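Local structure of malonyl CoA-acyl carrier protein transacylase (Synechocystis sp. PCC 6803 substr. Kazusa, 4RR5) at residues V19-T24 and Y64-I69; E44-D49 and Q60-V65; A54-T59 and V116-S121; T134-A139 and E155-S160; T202-H207 and K233-M238. The protein catalyses transfer of the malonyl group from malonyl-CoA to holo-acyl carrier protein, yielding malonyl-acyl carrier protein and CoA for fatty acid biosynthesis. All coordinates share one frame; numbering follows the deposited sequence.

In the fold
Helix 56-76 shows how one long helix can serve several contacts: interactions 1, 2 and 3 all use it. Interactions 1 and 2 have centres about 10 Å apart, and Ile66 CD1 lies 3.6 Å from Cys46 SG. Interactions 2 and 3 join through Lys45 NZ and Asn58 OD1, 3.2 Å apart. Interaction 3 meets interaction 5 where Val116 CG1 stands 4.1 Å from Met238 SD. Both approach the probable catalytic pair: the side chain of Met117 lies about 6 Å from those of Ser88 and His188, that of Leu234 about 8 and 9 Å. Interaction 4 belongs to the smaller subdomain, its centre about 36 Å from that of interaction 1.

Interaction 1 of 5, residues V19-T24 and Y64-I69; sequences VDLLST and YVIEAI
Leu21 O is gripped by two donors of a single residue. Thr24 OG1 approaches almost head-on to the carbonyl, 2.8 Å from Leu21 O with an angle of 161° at the oxygen. Thr24 N adds a second bond, 3.0 Å long, to the same Leu21 O. Because Thr24 OG1 also bonds Ala27 N as the N-cap of helix 25-38, the short 3-10 turn that carries Leu21 is fixed to the start of that helix.

The Leu21 side chain itself is directed at helix 56-76. Its CG lies anti to the carbonyl carbon (chi1 -58°), and one methyl does the touching. Leu21 CD1 meets Ile69 CG2 at 3.8 Å and Ile66 CG2 at 4.1 Å, so it rests against two branch methyls presented by successive turns of the helix. It crosses Ile66 at about a right angle and Ile69 on a slant. Tyr31 of helix 25-38 touches both isoleucines, and the contact is buried. The arrangement is a 3-10 turn leading into an N-capped helix, packed on a long helix of the FabD acyltransferase fold.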
# COMPACT_ATOMS: atom_id res chain seq x y z
N VAL A 19 4.92 15.34 9.58
CA VAL A 19 4.89 16.72 10.06
C VAL A 19 6.28 17.32 10.17
O VAL A 19 6.47 18.49 9.86
CB VAL A 19 4.18 16.84 11.38
CG1 VAL A 19 4.19 18.27 11.83
CG2 VAL A 19 2.76 16.37 11.23
N ASP A 20 7.27 16.51 10.53
CA ASP A 20 8.64 17.01 10.60
C ASP A 20 9.22 17.30 9.22
O ASP A 20 10.26 17.96 9.11
CB ASP A 20 9.55 16.02 11.30
CG ASP A 20 9.64 14.71 10.57
OD1 ASP A 20 8.58 14.24 10.11
OD2 ASP A 20 10.74 14.15 10.45
N LEU A 21 8.57 16.82 8.16
CA LEU A 21 9.08 16.99 6.80
C LEU A 21 8.92 18.43 6.33
O LEU A 21 9.59 18.85 5.38
CB LEU A 21 8.37 16.06 5.84
CG LEU A 21 8.47 14.58 6.18
CD1 LEU A 21 7.65 13.78 5.19
CD2 LEU A 21 9.95 14.13 6.19
N LEU A 22 8.05 19.15 7.02
CA LEU A 22 7.56 20.47 6.65
C LEU A 22 8.63 21.58 6.56
O LEU A 22 8.43 22.62 5.94
CB LEU A 22 6.48 20.87 7.65
CG LEU A 22 5.61 22.08 7.36
CD1 LEU A 22 5.16 22.12 5.90
CD2 LEU A 22 4.40 22.03 8.31
N SER A 23 9.78 21.35 7.16
CA SER A 23 10.85 22.33 7.08
C SER A 23 11.60 22.24 5.73
O SER A 23 12.37 23.13 5.39
CB SER A 23 11.81 22.15 8.26
OG SER A 23 12.29 20.82 8.32
N THR A 24 11.38 21.17 4.97
CA THR A 24 11.95 21.08 3.62
C THR A 24 11.07 21.84 2.61
O THR A 24 9.84 21.85 2.71
CB THR A 24 12.14 19.59 3.14
OG1 THR A 24 10.86 18.98 2.88
CG2 THR A 24 12.88 18.75 4.19
N TYR A 64 -0.16 8.80 0.66
CA TYR A 64 0.37 9.03 -0.67
C TYR A 64 1.18 10.33 -0.73
O TYR A 64 2.26 10.36 -1.31
CB TYR A 64 -0.75 9.07 -1.72
CG TYR A 64 -0.30 9.57 -3.09
CD1 TYR A 64 -0.31 10.93 -3.41
CD2 TYR A 64 0.12 8.67 -4.07
CE1 TYR A 64 0.09 11.38 -4.65
CE2 TYR A 64 0.52 9.11 -5.32
CZ TYR A 64 0.50 10.48 -5.60
OH TYR A 64 0.88 10.92 -6.84
N VAL A 65 0.65 11.40 -0.17
CA VAL A 65 1.31 12.69 -0.25
C VAL A 65 2.65 12.64 0.49
O VAL A 65 3.67 13.15 0.01
CB VAL A 65 0.41 13.82 0.33
CG1 VAL A 65 1.21 15.10 0.56
CG2 VAL A 65 -0.79 14.07 -0.58
N ILE A 66 2.64 12.01 1.66
CA ILE A 66 3.85 11.91 2.48
C ILE A 66 4.90 11.02 1.81
O ILE A 66 6.08 11.38 1.76
CB ILE A 66 3.52 11.37 3.89
CG1 ILE A 66 2.80 12.46 4.69
CG2 ILE A 66 4.79 10.90 4.60
CD1 ILE A 66 2.13 11.96 5.93
N GLU A 67 4.45 9.88 1.29
CA GLU A 67 5.33 8.97 0.58
C GLU A 67 5.94 9.61 -0.68
O GLU A 67 7.14 9.47 -0.92
CB GLU A 67 4.57 7.68 0.25
CG GLU A 67 4.45 6.76 1.47
CD GLU A 67 3.44 5.63 1.30
OE1 GLU A 67 2.88 5.45 0.20
OE2 GLU A 67 3.23 4.90 2.29
N ALA A 68 5.14 10.32 -1.46
CA ALA A 68 5.67 11.08 -2.60
C ALA A 68 6.68 12.14 -2.14
O ALA A 68 7.70 12.36 -2.78
CB ALA A 68 4.56 11.73 -3.39
N ILE A 69 6.42 12.77 -1.00
CA ILE A 69 7.37 13.74 -0.46
C ILE A 69 8.68 13.05 -0.06
O ILE A 69 9.76 13.51 -0.42
CB ILE A 69 6.78 14.51 0.75
CG1 ILE A 69 5.85 15.62 0.25
CG2 ILE A 69 7.88 15.10 1.65
CD1 ILE A 69 4.94 16.16 1.28

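Interaction 2 of 5, residues E44-D49 and Q60-V65; sequences EKCQGD and QPCLYV
Lys45 and Cys46, in the last part of the short helix 42-46, rest on Cys62 of helix 56-76, a helix-on-helix contact within the acyltransferase fold that centres on sulfur. Lys45 comes first. Its CG, anti to the backbone N (chi1 -174°), passes 4.1 Å from Cys62 SG, and the chain then bends at each of its remaining torsions. The bends curl the ammonium group back to bond Asn58 OD1 near the start of helix 56-76 and to make a cation-pi contact with Trp40. The CG methylene thus flanks the sulfur while the charged end of the lysine is taken up by other partners.

At the next position, the Cys46 backbone is hydrogen-bonded to Gly16, and the Cys46 side chain also touches Met17 in the loop that follows strand 3-7. Past these two residues the chain turns away from helix 56-76, with Gly48 N bonded back to Lys45 O. Seen from Cys62 SG, Cys46 SG and Lys45 CG lie at roughly a right angle to each other, so the thiol is flanked on two sides. Cys46 SG lies 3.8 Å from Cys62 SG, a van der Waals approach far too long for a disulfide, and it also stands 4.0 Å from Cys62 CB.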
# COMPACT_ATOMS: atom_id res chain seq x y z
N GLU A 44 -2.42 19.24 8.60
CA GLU A 44 -3.40 19.40 9.67
C GLU A 44 -4.04 18.07 10.02
O GLU A 44 -4.15 17.73 11.19
CB GLU A 44 -4.48 20.41 9.27
CG GLU A 44 -4.00 21.89 9.16
CD GLU A 44 -3.71 22.54 10.51
OE1 GLU A 44 -4.49 22.33 11.46
OE2 GLU A 44 -2.70 23.27 10.63
N LYS A 45 -4.43 17.31 9.01
CA LYS A 45 -5.13 16.05 9.21
C LYS A 45 -4.24 14.98 9.87
O LYS A 45 -4.73 14.15 10.63
CB LYS A 45 -5.68 15.55 7.87
CG LYS A 45 -6.56 14.29 7.94
CD LYS A 45 -7.80 14.47 8.82
CE LYS A 45 -8.63 15.68 8.40
NZ LYS A 45 -9.14 15.59 6.99
N CYS A 46 -2.94 15.01 9.61
CA CYS A 46 -2.03 14.05 10.21
C CYS A 46 -1.79 14.33 11.70
O CYS A 46 -1.22 13.51 12.42
CB CYS A 46 -0.69 14.04 9.47
SG CYS A 46 -0.71 13.19 7.87
N GLN A 47 -2.21 15.51 12.15
CA GLN A 47 -2.00 15.89 13.53
C GLN A 47 -3.29 15.83 14.31
O GLN A 47 -3.37 16.32 15.44
CB GLN A 47 -1.42 17.28 13.61
CG GLN A 47 -0.01 17.37 13.14
CD GLN A 47 0.52 18.76 13.32
OE1 GLN A 47 0.27 19.64 12.50
NE2 GLN A 47 1.22 18.98 14.42
N GLY A 48 -4.30 15.24 13.69
CA GLY A 48 -5.61 15.15 14.29
C GLY A 48 -5.82 13.89 15.11
O GLY A 48 -4.89 13.19 15.47
N ASP A 49 -7.08 13.63 15.41
CA ASP A 49 -7.46 12.44 16.13
C ASP A 49 -7.01 11.17 15.42
O ASP A 49 -7.06 11.07 14.20
CB ASP A 49 -8.98 12.43 16.30
CG ASP A 49 -9.42 11.47 17.36
OD1 ASP A 49 -9.53 10.27 17.04
OD2 ASP A 49 -9.65 11.93 18.50
N GLN A 60 -5.52 7.39 2.98
CA GLN A 60 -4.90 7.08 1.70
C GLN A 60 -4.25 8.33 1.10
O GLN A 60 -3.05 8.30 0.81
CB GLN A 60 -5.90 6.43 0.74
CG GLN A 60 -6.38 5.07 1.21
CD GLN A 60 -7.03 4.27 0.10
OE1 GLN A 60 -6.64 4.37 -1.06
NE2 GLN A 60 -8.03 3.47 0.45
N PRO A 61 -5.00 9.43 0.92
CA PRO A 61 -4.25 10.56 0.35
C PRO A 61 -3.15 11.09 1.28
O PRO A 61 -2.13 11.59 0.79
CB PRO A 61 -5.34 11.61 0.09
CG PRO A 61 -6.49 11.20 0.93
CD PRO A 61 -6.44 9.72 1.06
N CYS A 62 -3.34 10.98 2.60
CA CYS A 62 -2.28 11.37 3.52
C CYS A 62 -1.00 10.53 3.31
O CYS A 62 0.10 11.09 3.20
CB CYS A 62 -2.74 11.25 4.97
SG CYS A 62 -3.68 12.68 5.54
N LEU A 63 -1.14 9.21 3.25
CA LEU A 63 0.02 8.34 3.04
C LEU A 63 0.66 8.58 1.68
O LEU A 63 1.88 8.57 1.56
CB LEU A 63 -0.38 6.87 3.17
CG LEU A 63 -0.59 6.34 4.58
CD1 LEU A 63 -1.07 4.90 4.54
CD2 LEU A 63 0.69 6.46 5.40
N TYR A 64 -0.16 8.80 0.66
CA TYR A 64 0.37 9.03 -0.67
C TYR A 64 1.18 10.33 -0.73
O TYR A 64 2.26 10.36 -1.31
CB TYR A 64 -0.75 9.07 -1.72
CG TYR A 64 -0.30 9.57 -3.09
CD1 TYR A 64 -0.31 10.93 -3.41
CD2 TYR A 64 0.12 8.67 -4.07
CE1 TYR A 64 0.09 11.38 -4.65
CE2 TYR A 64 0.52 9.11 -5.32
CZ TYR A 64 0.50 10.48 -5.60
OH TYR A 64 0.88 10.92 -6.84
N VAL A 65 0.65 11.40 -0.17
CA VAL A 65 1.31 12.69 -0.25
C VAL A 65 2.65 12.64 0.49
O VAL A 65 3.67 13.15 0.01
CB VAL A 65 0.41 13.82 0.33
CG1 VAL A 65 1.21 15.10 0.56
CG2 VAL A 65 -0.79 14.07 -0.58

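Interaction 3 of 5, residues A54-T59 and V116-S121; sequences ALTQNT and VMASAS
Thr56 and Gln57 meet Ala118 through van der Waals contact, bringing the first turn of helix 56-76 against the last of helix 103-119. Thr56 CG2 sits 3.9 Å from Ala118 CB and equally near Ala118 N, so the methyl lies over the backbone as well as the side chain. Gln57 comes in alongside. Its chi1 of 67° sets CG between the backbone N and the carbonyl carbon, and a further bend at chi2 (-88°) folds the carboxamide over until Gln57 OE1 is 3.2 Å from Ala118 CB. Gln57 CB itself is 4.1 Å from Ala118 CB.

No hydrogen bond joins residues 54-59 to 116-121, although Gln60, one residue past the first segment, bonds an arginine of helix 103-119. Leu55 O accepts from both Asn58 N (2.7 Å) and Thr59 N, fastening the helix start.

Met117, one residue before Ala118, has its side chain near the probable active-site residues Ser88 and His188; it is about 3 Å from a bound acetate, probably from the crystallisation liquor, and touches Phe187.

The meeting of Thr56 and Gln57 with Ala118 therefore rests on the fit of methyls and a carboxamide, without a polar bond of its own: the small alanine lets Gln57 CA and Ala118 CA approach to 6.1 Å, while the threonine hydroxyl is engaged by Gln10 and Gln60, leaving the methyl for Ala118.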
# COMPACT_ATOMS: atom_id res chain seq x y z
N ALA A 54 -7.41 7.25 10.71
CA ALA A 54 -7.46 5.88 10.24
C ALA A 54 -8.59 5.67 9.22
O ALA A 54 -8.59 4.68 8.49
CB ALA A 54 -7.62 4.93 11.42
N LEU A 55 -9.54 6.61 9.17
CA LEU A 55 -10.57 6.57 8.14
C LEU A 55 -9.91 6.64 6.76
O LEU A 55 -9.23 7.62 6.43
CB LEU A 55 -11.57 7.71 8.33
CG LEU A 55 -12.33 7.72 9.66
CD1 LEU A 55 -13.42 8.78 9.67
CD2 LEU A 55 -12.90 6.34 9.99
N THR A 56 -10.13 5.60 5.95
CA THR A 56 -9.38 5.39 4.72
C THR A 56 -9.44 6.57 3.74
O THR A 56 -8.51 6.76 2.96
CB THR A 56 -9.86 4.10 4.00
OG1 THR A 56 -8.79 3.57 3.20
CG2 THR A 56 -11.09 4.34 3.14
N GLN A 57 -10.49 7.40 3.81
CA GLN A 57 -10.59 8.58 2.95
C GLN A 57 -9.64 9.70 3.38
O GLN A 57 -9.36 10.61 2.60
CB GLN A 57 -12.04 9.11 2.91
CG GLN A 57 -12.57 9.69 4.23
CD GLN A 57 -13.22 8.65 5.14
OE1 GLN A 57 -13.31 7.46 4.80
NE2 GLN A 57 -13.68 9.09 6.31
N ASN A 58 -9.17 9.64 4.62
CA ASN A 58 -8.08 10.50 5.07
C ASN A 58 -6.74 9.81 4.87
O ASN A 58 -5.81 10.38 4.30
CB ASN A 58 -8.25 10.86 6.55
CG ASN A 58 -9.50 11.71 6.83
OD1 ASN A 58 -9.88 12.57 6.03
ND2 ASN A 58 -10.14 11.45 7.96
N THR A 59 -6.65 8.57 5.32
CA THR A 59 -5.39 7.85 5.36
C THR A 59 -4.74 7.73 3.99
O THR A 59 -3.53 7.93 3.86
CB THR A 59 -5.58 6.45 5.91
OG1 THR A 59 -6.40 6.49 7.09
CG2 THR A 59 -4.22 5.83 6.22
N VAL A 116 -14.38 5.86 -3.02
CA VAL A 116 -15.01 4.63 -3.43
C VAL A 116 -15.00 3.59 -2.32
O VAL A 116 -16.05 3.07 -1.93
CB VAL A 116 -14.30 4.03 -4.68
CG1 VAL A 116 -14.67 2.58 -4.88
CG2 VAL A 116 -14.58 4.86 -5.94
N MET A 117 -13.81 3.30 -1.78
CA MET A 117 -13.65 2.24 -0.78
C MET A 117 -14.30 2.62 0.54
O MET A 117 -14.85 1.76 1.24
CB MET A 117 -12.17 1.92 -0.58
CG MET A 117 -11.50 1.45 -1.86
SD MET A 117 -9.72 1.26 -1.72
CE MET A 117 -9.67 0.24 -0.26
N ALA A 118 -14.26 3.91 0.88
CA ALA A 118 -14.92 4.41 2.09
C ALA A 118 -16.44 4.25 2.02
O ALA A 118 -17.08 3.97 3.02
CB ALA A 118 -14.55 5.87 2.33
N SER A 119 -17.01 4.44 0.83
CA SER A 119 -18.45 4.31 0.62
C SER A 119 -18.84 2.88 0.32
O SER A 119 -20.02 2.53 0.31
CB SER A 119 -18.92 5.20 -0.52
OG SER A 119 -18.53 6.54 -0.31
N ALA A 120 -17.85 2.04 0.05
CA ALA A 120 -18.11 0.66 -0.32
C ALA A 120 -18.01 -0.22 0.91
O ALA A 120 -17.27 -1.20 0.92
CB ALA A 120 -17.13 0.18 -1.38
N SER A 121 -18.75 0.15 1.94
CA SER A 121 -18.67 -0.60 3.17
C SER A 121 -19.79 -1.64 3.27
O SER A 121 -20.54 -1.86 2.31
CB SER A 121 -18.70 0.35 4.37
OG SER A 121 -18.00 -0.21 5.46

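Interaction 4 of 5, residues T134-A139 and E155-S160; sequences TQLQQA and EQVVIS
Leu136 dominates this contact, reaching from helix 133-140 to Val157 and Ile159 of strand 156-161. Its CG stands anti to the backbone N (chi1 -176°), which projects the isobutyl group away from the helix and lets its two methyls take separate partners. Leu136 CD2 touches Val157 CG2 at 3.9 Å, the two side chains lying antiparallel alongside each other. Leu136 CD1 faces Ile159 CG2 across 4.5 Å, a looser approach.

Val157 offers the closer of these partners. Its chi1 of -61° sets CG2 between its own backbone N and carbonyl carbon, and this is the methyl that meets the leucine. Ile159, two residues on, points to the same face of the strand, as expected of an extended chain; Val158 between them faces the other way, onto Leu181 and Met125. Leu136 therefore lies across two successive residues of one strand face, while Leu136 CA and Ile159 CA remain 9.9 Å apart, a gap bridged by side chains alone.

Phe131 touches both Leu136 and Val157, and Leu148 of strand 146-153 also packs on Val157. Ile159 is shared with helix 163-171 through Val166 and Ile169. Helices 133-140 and 163-171 thus cover one face of the mixed sheet that includes strands 178-180, 124-129, 156-161 and 146-153, in the ferredoxin-like smaller subdomain of FabD enzymes.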
# COMPACT_ATOMS: atom_id res chain seq x y z
N THR A 134 -2.69 -25.24 6.21
CA THR A 134 -3.61 -26.30 5.82
C THR A 134 -5.06 -26.00 6.24
O THR A 134 -5.97 -26.05 5.42
CB THR A 134 -3.18 -27.64 6.44
OG1 THR A 134 -1.80 -27.89 6.10
CG2 THR A 134 -4.04 -28.78 5.92
N GLN A 135 -5.26 -25.68 7.52
CA GLN A 135 -6.58 -25.33 8.02
C GLN A 135 -7.12 -24.05 7.41
O GLN A 135 -8.33 -23.82 7.41
CB GLN A 135 -6.56 -25.19 9.54
CG GLN A 135 -6.46 -26.49 10.26
CD GLN A 135 -6.18 -26.31 11.73
OE1 GLN A 135 -6.50 -25.26 12.30
NE2 GLN A 135 -5.58 -27.32 12.36
N LEU A 136 -6.23 -23.20 6.92
CA LEU A 136 -6.68 -21.99 6.25
C LEU A 136 -7.33 -22.34 4.91
O LEU A 136 -8.38 -21.80 4.57
CB LEU A 136 -5.52 -21.01 6.04
CG LEU A 136 -5.97 -19.69 5.42
CD1 LEU A 136 -7.06 -19.03 6.28
CD2 LEU A 136 -4.80 -18.74 5.17
N GLN A 137 -6.71 -23.27 4.17
CA GLN A 137 -7.22 -23.67 2.86
C GLN A 137 -8.56 -24.35 2.91
O GLN A 137 -9.41 -24.11 2.06
CB GLN A 137 -6.25 -24.60 2.17
CG GLN A 137 -5.37 -23.91 1.18
CD GLN A 137 -3.97 -24.34 1.40
OE1 GLN A 137 -3.73 -25.40 1.96
NE2 GLN A 137 -3.01 -23.51 1.01
N GLN A 138 -8.75 -25.23 3.89
CA GLN A 138 -10.02 -25.92 4.04
C GLN A 138 -11.13 -24.89 4.31
O GLN A 138 -12.21 -24.98 3.74
CB GLN A 138 -9.96 -26.98 5.15
CG GLN A 138 -9.66 -26.41 6.54
CD GLN A 138 -9.81 -27.43 7.66
OE1 GLN A 138 -10.09 -28.60 7.42
NE2 GLN A 138 -9.63 -26.97 8.90
N ALA A 139 -10.82 -23.90 5.16
CA ALA A 139 -11.80 -22.90 5.57
C ALA A 139 -12.07 -21.90 4.45
O ALA A 139 -13.05 -21.16 4.49
CB ALA A 139 -11.32 -22.17 6.81
N GLU A 155 4.07 -16.13 7.73
CA GLU A 155 3.40 -16.13 9.02
C GLU A 155 2.08 -15.37 8.99
O GLU A 155 1.27 -15.47 9.92
CB GLU A 155 4.31 -15.53 10.09
CG GLU A 155 5.77 -15.93 9.99
CD GLU A 155 6.55 -15.50 11.21
OE1 GLU A 155 6.00 -14.72 12.02
OE2 GLU A 155 7.72 -15.93 11.37
N GLN A 156 1.86 -14.59 7.93
CA GLN A 156 0.75 -13.64 7.96
C GLN A 156 -0.01 -13.43 6.66
O GLN A 156 0.58 -13.20 5.59
CB GLN A 156 1.25 -12.27 8.43
CG GLN A 156 0.11 -11.29 8.50
CD GLN A 156 0.58 -9.89 8.75
OE1 GLN A 156 1.60 -9.68 9.42
NE2 GLN A 156 -0.16 -8.92 8.23
N VAL A 157 -1.34 -13.50 6.77
CA VAL A 157 -2.23 -13.13 5.69
C VAL A 157 -3.33 -12.22 6.20
O VAL A 157 -3.48 -12.03 7.39
CB VAL A 157 -2.90 -14.34 5.03
CG1 VAL A 157 -1.85 -15.28 4.42
CG2 VAL A 157 -3.82 -15.05 6.03
N VAL A 158 -4.09 -11.69 5.26
CA VAL A 158 -5.31 -10.97 5.58
C VAL A 158 -6.44 -11.56 4.76
O VAL A 158 -6.33 -11.69 3.55
CB VAL A 158 -5.17 -9.49 5.30
CG1 VAL A 158 -6.54 -8.82 5.25
CG2 VAL A 158 -4.27 -8.84 6.35
N ILE A 159 -7.53 -11.95 5.42
CA ILE A 159 -8.70 -12.43 4.69
C ILE A 159 -9.74 -11.33 4.62
O ILE A 159 -9.71 -10.38 5.40
CB ILE A 159 -9.30 -13.69 5.34
CG1 ILE A 159 -9.64 -13.45 6.81
CG2 ILE A 159 -8.35 -14.87 5.21
CD1 ILE A 159 -10.27 -14.65 7.45
N SER A 160 -10.66 -11.45 3.66
CA SER A 160 -11.62 -10.39 3.38
C SER A 160 -12.98 -10.98 3.04
O SER A 160 -13.06 -12.05 2.43
CB SER A 160 -11.12 -9.51 2.23
OG SER A 160 -11.99 -8.42 1.96

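Interaction 5 of 5, residues T202-H207 and K233-M238; sequences TLTACH and KLIQQM
Leu234 holds CG anti to its backbone N (chi1 -179°), while Leu203 has a chi1 of -106°, well off a staggered value; together these settings bring the two leucines together across the gap between helices. Leu203 CD1 and Leu203 CD2 both lie 3.9 Å from Leu234 CD2, so one methyl of Leu234 is straddled by the fork of its partner, the side chains crossing at about a right angle. Ile235 takes the other flank. Its CG1 is 3.8 Å from Leu203 CD1 and 3.9 Å from Leu203 CB, as the two side chains run past each other in opposite senses.

These residues lie toward the C-terminal parts of helices 193-204 and 227-235, which pack together in the larger subdomain of the acyltransferase fold, with Leu109 of helix 103-119 also touching Leu203. Farther out, where the contact is more exposed, Thr204 CG2 comes within 3.4 Å of Ile235 CD1, a short distance best treated with caution. The threonine hydroxyl instead bonds Ala200 O and Gln201 O of its own helix. Lys231 NZ, from the other helix, bonds Thr204 O and Cys206 O where helix 193-204 gives way to loop.

Just beyond Ile235 the chain reaches the probable catalytic residues: Gln237 NE2 bonds Ser88 O, and Gln237 O is weakly hydrogen-bonded to His188 ND1.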
# COMPACT_ATOMS: atom_id res chain seq x y z
N THR A 202 -12.62 5.75 -14.76
CA THR A 202 -11.70 6.87 -14.52
C THR A 202 -10.23 6.53 -14.82
O THR A 202 -9.50 7.31 -15.45
CB THR A 202 -11.81 7.35 -13.05
OG1 THR A 202 -13.03 8.10 -12.88
CG2 THR A 202 -10.61 8.21 -12.65
N LEU A 203 -9.79 5.35 -14.36
CA LEU A 203 -8.39 4.96 -14.51
C LEU A 203 -7.97 4.76 -15.96
O LEU A 203 -6.90 5.23 -16.36
CB LEU A 203 -8.10 3.69 -13.72
CG LEU A 203 -7.31 3.85 -12.42
CD1 LEU A 203 -7.04 2.50 -11.74
CD2 LEU A 203 -6.00 4.58 -12.67
N THR A 204 -8.80 4.08 -16.75
CA THR A 204 -8.45 3.81 -18.16
C THR A 204 -8.28 5.08 -19.01
O THR A 204 -7.52 5.06 -19.97
CB THR A 204 -9.49 2.88 -18.85
OG1 THR A 204 -10.76 2.99 -18.20
CG2 THR A 204 -9.04 1.43 -18.81
N ALA A 205 -8.96 6.18 -18.64
CA ALA A 205 -8.88 7.45 -19.38
C ALA A 205 -7.62 8.22 -19.05
O ALA A 205 -7.38 9.31 -19.58
CB ALA A 205 -10.09 8.31 -19.09
N CYS A 206 -6.83 7.67 -18.15
CA CYS A 206 -5.65 8.34 -17.66
C CYS A 206 -4.45 7.77 -18.41
O CYS A 206 -4.28 6.56 -18.46
CB CYS A 206 -5.53 8.15 -16.14
SG CYS A 206 -4.08 8.90 -15.40
N HIS A 207 -3.64 8.62 -19.03
CA HIS A 207 -2.47 8.11 -19.75
C HIS A 207 -1.38 7.72 -18.77
O HIS A 207 -1.03 8.49 -17.89
CB HIS A 207 -1.93 9.14 -20.72
CG HIS A 207 -0.54 8.83 -21.20
ND1 HIS A 207 -0.21 7.63 -21.80
CD2 HIS A 207 0.60 9.55 -21.16
CE1 HIS A 207 1.07 7.63 -22.11
NE2 HIS A 207 1.59 8.79 -21.73
N LYS A 233 -2.68 -3.94 -14.43
CA LYS A 233 -2.48 -4.51 -13.11
C LYS A 233 -3.11 -3.64 -11.99
O LYS A 233 -3.63 -4.16 -11.00
CB LYS A 233 -0.99 -4.70 -12.83
CG LYS A 233 -0.24 -5.55 -13.84
CD LYS A 233 1.16 -5.78 -13.33
CE LYS A 233 2.01 -6.62 -14.25
NZ LYS A 233 3.11 -7.20 -13.43
N LEU A 234 -3.06 -2.32 -12.15
CA LEU A 234 -3.59 -1.43 -11.13
C LEU A 234 -5.13 -1.49 -11.12
O LEU A 234 -5.76 -1.58 -10.07
CB LEU A 234 -3.09 -0.01 -11.35
CG LEU A 234 -3.56 1.02 -10.33
CD1 LEU A 234 -2.91 0.74 -8.97
CD2 LEU A 234 -3.27 2.45 -10.79
N ILE A 235 -5.71 -1.45 -12.31
CA ILE A 235 -7.16 -1.60 -12.47
C ILE A 235 -7.66 -2.89 -11.83
O ILE A 235 -8.76 -2.92 -11.27
CB ILE A 235 -7.55 -1.57 -13.97
CG1 ILE A 235 -7.52 -0.13 -14.49
CG2 ILE A 235 -8.93 -2.22 -14.20
CD1 ILE A 235 -7.77 -0.01 -15.95
N GLN A 236 -6.85 -3.94 -11.89
CA GLN A 236 -7.19 -5.21 -11.28
C GLN A 236 -6.98 -5.25 -9.75
O GLN A 236 -7.44 -6.17 -9.07
CB GLN A 236 -6.39 -6.32 -11.95
CG GLN A 236 -6.87 -6.62 -13.36
CD GLN A 236 -5.89 -7.46 -14.15
OE1 GLN A 236 -4.87 -7.89 -13.63
NE2 GLN A 236 -6.20 -7.68 -15.42
N GLN A 237 -6.30 -4.24 -9.21
CA GLN A 237 -5.82 -4.33 -7.84
C GLN A 237 -6.92 -4.29 -6.80
O GLN A 237 -6.82 -4.93 -5.76
CB GLN A 237 -4.84 -3.19 -7.57
CG GLN A 237 -4.23 -3.22 -6.18
CD GLN A 237 -3.80 -1.86 -5.74
OE1 GLN A 237 -4.56 -0.89 -5.87
NE2 GLN A 237 -2.57 -1.75 -5.25
N MET A 238 -7.99 -3.55 -7.07
CA MET A 238 -8.93 -3.28 -6.01
C MET A 238 -9.76 -4.52 -5.65
O MET A 238 -10.18 -4.66 -4.49
CB MET A 238 -9.85 -2.12 -6.39
CG MET A 238 -10.71 -1.68 -5.21
SD MET A 238 -11.87 -0.38 -5.60
CE MET A 238 -10.73 0.96 -5.96